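Local atomic coordinates of mandelate racemase/muconate lactonizing enzyme-like protein (Rubrobacter xylanophilus DSM 9941, PDB entry 2QQ6), a protein that is of unestablished specific function but binds magnesium and, as an enolase-superfamily member, is probably a lyase or related enzyme acting through a metal-stabilised intermediate. Residues Ala308-Asn319 with Val332-Glu343. Residues are numbered along the deposited sequence; the frame is centred on the assembly and turned at random.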
loop_
_atom_site.group_PDB
_atom_site.type_symbol
_atom_site.label_atom_id
_atom_site.label_comp_id
_atom_site.label_asym_id
_atom_site.label_seq_id
_atom_site.Cartn_x
_atom_site.Cartn_y
_atom_site.Cartn_z
ATOM N N ALA B 308 2.586 -19.514 -9.727
ATOM C CA ALA B 308 2.279 -19.544 -11.154
ATOM C C ALA B 308 2.718 -20.858 -11.802
ATOM O O ALA B 308 2.057 -21.369 -12.704
ATOM C CB ALA B 308 2.961 -18.374 -11.843
ATOM N N GLU B 309 3.846 -21.388 -11.344
ATOM C CA GLU B 309 4.379 -22.636 -11.862
ATOM C C GLU B 309 3.273 -23.668 -11.742
ATOM O O GLU B 309 3.009 -24.443 -12.661
ATOM C CB GLU B 309 5.595 -23.043 -11.032
ATOM C CG GLU B 309 6.486 -24.134 -11.632
ATOM C CD GLU B 309 6.071 -25.541 -11.231
ATOM O OE1 GLU B 309 5.637 -25.728 -10.070
ATOM O OE2 GLU B 309 6.198 -26.458 -12.071
ATOM N N LEU B 310 2.617 -23.662 -10.592
ATOM C CA LEU B 310 1.527 -24.583 -10.340
ATOM C C LEU B 310 0.544 -24.607 -11.494
ATOM O O LEU B 310 0.053 -25.666 -11.876
ATOM C CB LEU B 310 0.793 -24.183 -9.064
ATOM C CG LEU B 310 1.551 -24.399 -7.755
ATOM C CD1 LEU B 310 0.755 -23.814 -6.590
ATOM C CD2 LEU B 310 1.793 -25.889 -7.555
ATOM N N ASP B 311 0.262 -23.434 -12.051
ATOM C CA ASP B 311 -0.690 -23.329 -13.154
ATOM C C ASP B 311 -0.098 -23.302 -14.552
ATOM O O ASP B 311 -0.810 -23.028 -15.507
ATOM C CB ASP B 311 -1.574 -22.103 -12.962
ATOM C CG ASP B 311 -2.820 -22.403 -12.165
ATOM O OD1 ASP B 311 -3.724 -23.086 -12.707
ATOM O OD2 ASP B 311 -2.890 -21.959 -10.996
ATOM N N TYR B 312 1.192 -23.605 -14.660
ATOM C CA TYR B 312 1.912 -23.618 -15.934
ATOM C C TYR B 312 1.903 -22.240 -16.584
ATOM O O TYR B 312 1.771 -22.116 -17.808
ATOM C CB TYR B 312 1.317 -24.658 -16.899
ATOM C CG TYR B 312 1.278 -26.065 -16.327
ATOM C CD1 TYR B 312 0.231 -26.941 -16.638
ATOM C CD2 TYR B 312 2.240 -26.493 -15.419
ATOM C CE1 TYR B 312 0.139 -28.196 -16.046
ATOM C CE2 TYR B 312 2.158 -27.746 -14.824
ATOM C CZ TYR B 312 1.106 -28.587 -15.134
ATOM O OH TYR B 312 1.010 -29.792 -14.498
ATOM N N ILE B 313 2.050 -21.214 -15.750
ATOM C CA ILE B 313 2.079 -19.834 -16.205
ATOM C C ILE B 313 3.478 -19.208 -16.140
ATOM O O ILE B 313 4.159 -19.263 -15.110
ATOM C CB ILE B 313 1.118 -18.983 -15.386
ATOM C CG1 ILE B 313 -0.307 -19.359 -15.778
ATOM C CG2 ILE B 313 1.419 -17.495 -15.587
ATOM C CD1 ILE B 313 -1.355 -18.392 -15.316
ATOM N N PRO B 314 3.921 -18.602 -17.251
ATOM C CA PRO B 314 5.233 -17.961 -17.350
ATOM C C PRO B 314 5.471 -16.816 -16.369
ATOM O O PRO B 314 4.580 -16.019 -16.099
ATOM C CB PRO B 314 5.266 -17.492 -18.798
ATOM C CG PRO B 314 4.432 -18.521 -19.502
ATOM C CD PRO B 314 3.269 -18.652 -18.571
ATOM N N PHE B 315 6.695 -16.748 -15.858
ATOM C CA PHE B 315 7.124 -15.717 -14.918
ATOM C C PHE B 315 8.033 -14.702 -15.634
ATOM O O PHE B 315 9.153 -15.028 -16.032
ATOM C CB PHE B 315 7.890 -16.375 -13.775
ATOM C CG PHE B 315 8.435 -15.409 -12.767
ATOM C CD1 PHE B 315 7.581 -14.684 -11.948
ATOM C CD2 PHE B 315 9.807 -15.236 -12.623
ATOM C CE1 PHE B 315 8.085 -13.814 -10.992
ATOM C CE2 PHE B 315 10.320 -14.368 -11.671
ATOM C CZ PHE B 315 9.462 -13.655 -10.859
ATOM N N ALA B 316 7.553 -13.476 -15.798
ATOM C CA ALA B 316 8.327 -12.444 -16.482
ATOM C C ALA B 316 8.231 -11.136 -15.721
ATOM O O ALA B 316 7.473 -10.251 -16.091
ATOM C CB ALA B 316 7.801 -12.264 -17.893
ATOM N N PRO B 317 9.026 -10.987 -14.662
ATOM C CA PRO B 317 9.026 -9.780 -13.835
ATOM C C PRO B 317 9.199 -8.447 -14.557
ATOM O O PRO B 317 9.876 -8.353 -15.578
ATOM C CB PRO B 317 10.144 -10.052 -12.835
ATOM C CG PRO B 317 11.092 -10.885 -13.621
ATOM C CD PRO B 317 10.175 -11.846 -14.333
ATOM N N HIS B 318 8.561 -7.423 -13.996
ATOM C CA HIS B 318 8.599 -6.050 -14.498
ATOM C C HIS B 318 9.867 -5.466 -13.871
ATOM O O HIS B 318 10.114 -5.649 -12.683
ATOM C CB HIS B 318 7.321 -5.320 -14.025
ATOM C CG HIS B 318 7.254 -3.859 -14.376
ATOM N ND1 HIS B 318 7.528 -2.860 -13.463
ATOM C CD2 HIS B 318 6.888 -3.230 -15.519
ATOM C CE1 HIS B 318 7.330 -1.684 -14.028
ATOM N NE2 HIS B 318 6.942 -1.879 -15.276
ATOM N N ASN B 319 10.680 -4.791 -14.672
ATOM C CA ASN B 319 11.929 -4.227 -14.180
ATOM C C ASN B 319 12.100 -2.791 -14.624
ATOM O O ASN B 319 12.008 -2.485 -15.812
ATOM C CB ASN B 319 13.109 -5.046 -14.710
ATOM C CG ASN B 319 14.433 -4.659 -14.074
ATOM O OD1 ASN B 319 14.772 -3.481 -13.963
ATOM N ND2 ASN B 319 15.196 -5.659 -13.663
ATOM N N VAL B 332 16.746 -14.406 -9.313
ATOM C CA VAL B 332 15.451 -15.051 -9.142
ATOM C C VAL B 332 15.052 -15.701 -10.463
ATOM O O VAL B 332 14.547 -16.827 -10.478
ATOM C CB VAL B 332 14.381 -14.023 -8.700
ATOM C CG1 VAL B 332 12.995 -14.659 -8.693
ATOM C CG2 VAL B 332 14.726 -13.501 -7.308
ATOM N N CYS B 333 15.294 -14.998 -11.567
ATOM C CA CYS B 333 14.986 -15.534 -12.890
ATOM C C CYS B 333 15.705 -16.864 -13.106
ATOM O O CYS B 333 15.242 -17.719 -13.860
ATOM C CB CYS B 333 15.430 -14.569 -13.983
ATOM S SG CYS B 333 14.547 -13.021 -14.012
ATOM N N ALA B 334 16.835 -17.036 -12.436
ATOM C CA ALA B 334 17.632 -18.244 -12.577
ATOM C C ALA B 334 17.126 -19.409 -11.750
ATOM O O ALA B 334 17.178 -20.556 -12.191
ATOM C CB ALA B 334 19.064 -17.941 -12.201
ATOM N N ALA B 335 16.639 -19.099 -10.552
ATOM C CA ALA B 335 16.143 -20.092 -9.602
ATOM C C ALA B 335 14.723 -20.625 -9.831
ATOM O O ALA B 335 14.178 -21.328 -8.976
ATOM C CB ALA B 335 16.247 -19.521 -8.192
ATOM N N VAL B 336 14.120 -20.305 -10.967
ATOM C CA VAL B 336 12.768 -20.765 -11.229
ATOM C C VAL B 336 12.641 -21.346 -12.622
ATOM O O VAL B 336 13.168 -20.789 -13.583
ATOM C CB VAL B 336 11.768 -19.618 -11.054
ATOM C CG1 VAL B 336 11.772 -19.157 -9.605
ATOM C CG2 VAL B 336 12.126 -18.469 -11.969
ATOM N N SER B 337 11.929 -22.463 -12.727
ATOM C CA SER B 337 11.759 -23.146 -14.007
ATOM C C SER B 337 10.887 -22.415 -15.025
ATOM O O SER B 337 11.077 -22.565 -16.233
ATOM C CB SER B 337 11.178 -24.548 -13.786
ATOM O OG SER B 337 9.758 -24.535 -13.837
ATOM N N ASN B 338 9.930 -21.633 -14.541
ATOM C CA ASN B 338 9.028 -20.925 -15.435
ATOM C C ASN B 338 9.457 -19.517 -15.826
ATOM O O ASN B 338 8.614 -18.669 -16.118
ATOM C CB ASN B 338 7.612 -20.883 -14.842
ATOM C CG ASN B 338 7.583 -20.384 -13.407
ATOM O OD1 ASN B 338 6.551 -19.897 -12.941
ATOM N ND2 ASN B 338 8.702 -20.519 -12.695
ATOM N N PHE B 339 10.759 -19.255 -15.843
ATOM C CA PHE B 339 11.210 -17.933 -16.232
ATOM C C PHE B 339 11.053 -17.781 -17.730
ATOM O O PHE B 339 11.284 -18.726 -18.486
ATOM C CB PHE B 339 12.672 -17.702 -15.879
ATOM C CG PHE B 339 13.236 -16.467 -16.512
ATOM C CD1 PHE B 339 12.772 -15.207 -16.140
ATOM C CD2 PHE B 339 14.155 -16.560 -17.544
ATOM C CE1 PHE B 339 13.210 -14.059 -16.798
ATOM C CE2 PHE B 339 14.591 -15.415 -18.201
ATOM C CZ PHE B 339 14.116 -14.165 -17.824
ATOM N N ALA B 340 10.670 -16.580 -18.149
ATOM C CA ALA B 340 10.476 -16.272 -19.561
ATOM C C ALA B 340 11.406 -15.140 -20.010
ATOM O O ALA B 340 12.394 -15.395 -20.690
ATOM C CB ALA B 340 9.027 -15.899 -19.801
ATOM N N VAL B 341 11.086 -13.899 -19.645
ATOM C CA VAL B 341 11.920 -12.752 -20.000
ATOM C C VAL B 341 11.879 -11.658 -18.960
ATOM O O VAL B 341 10.830 -11.352 -18.391
ATOM C CB VAL B 341 11.528 -12.085 -21.344
ATOM C CG1 VAL B 341 12.526 -12.472 -22.435
ATOM C CG2 VAL B 341 10.114 -12.457 -21.725
ATOM N N LEU B 342 13.040 -11.057 -18.727
ATOM C CA LEU B 342 13.162 -9.974 -17.767
ATOM C C LEU B 342 13.170 -8.658 -18.552
ATOM O O LEU B 342 13.672 -8.586 -19.678
ATOM C CB LEU B 342 14.451 -10.145 -16.946
ATOM C CG LEU B 342 14.847 -9.043 -15.967
ATOM C CD1 LEU B 342 13.699 -8.730 -15.049
ATOM C CD2 LEU B 342 16.049 -9.477 -15.180
ATOM N N GLU B 343 12.589 -7.622 -17.957
ATOM C CA GLU B 343 12.514 -6.331 -18.607
ATOM C C GLU B 343 13.718 -5.442 -18.380
ATOM O O GLU B 343 14.339 -5.460 -17.315
ATOM C CB GLU B 343 11.267 -5.578 -18.146
ATOM C CG GLU B 343 11.335 -4.078 -18.403
ATOM C CD GLU B 343 10.031 -3.364 -18.117
ATOM O OE1 GLU B 343 9.296 -3.810 -17.212
ATOM O OE2 GLU B 343 9.745 -2.347 -18.790
#
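Phe315 and Phe339 form a single parallel beta bridge, a worked example of how two extended segments that follow helices, 313-319 and 338-343, can be joined through very few backbone bonds. Phe315 N donates to Asn338 O (2.7 Å, 163° at the hydrogen), and Ala340 N returns a bond to Phe315 O (3.0 Å), so Phe315 uses both its N-H and its carbonyl. The carbonyl given up by Asn338 belongs to the type I turn Val336-Phe339.

A third bond is made by a side chain. Glu343, extended beyond CG, brings OE1 to Asn319 N (3.1 Å), the donor standing above the carboxylate plane. The His318 ring lies alongside this carboxylate, the two planes turned 75° apart, while its ND1 bonds Asp291, consistent with the His-Asp pair of the mandelate racemase family. The His318 side chain also comes within about 3 Å of that of Glu268, which binds magnesium together with Asp216 and Glu242.

Apolar packing adds to these bonds. Phe315 swings its ring away from its own N (chi1 178°), and CE2 reaches Val332 CG1 in the last helical turn and CD2 reaches Val336 CG2 just after it, each at 4.0 Å. Pro317 CG bears on Leu342 CD1 (3.7 Å) and Cys333 SG (4.1 Å). The CB atoms of Pro314 and Ala340 meet at 4.2 Å.

Helix 298-310 ends in a Schellman motif with Tyr312 as C-prime residue, releasing the chain into 313-319, which bonds along strand 287-288 through Pro314 and Ala316. Helix 323-334 then links this segment, which takes the place of a strand, to strand 342-344, as in the crossovers of an enolase-type barrel, and strand 342-344 pairs in turn with strand 121-127.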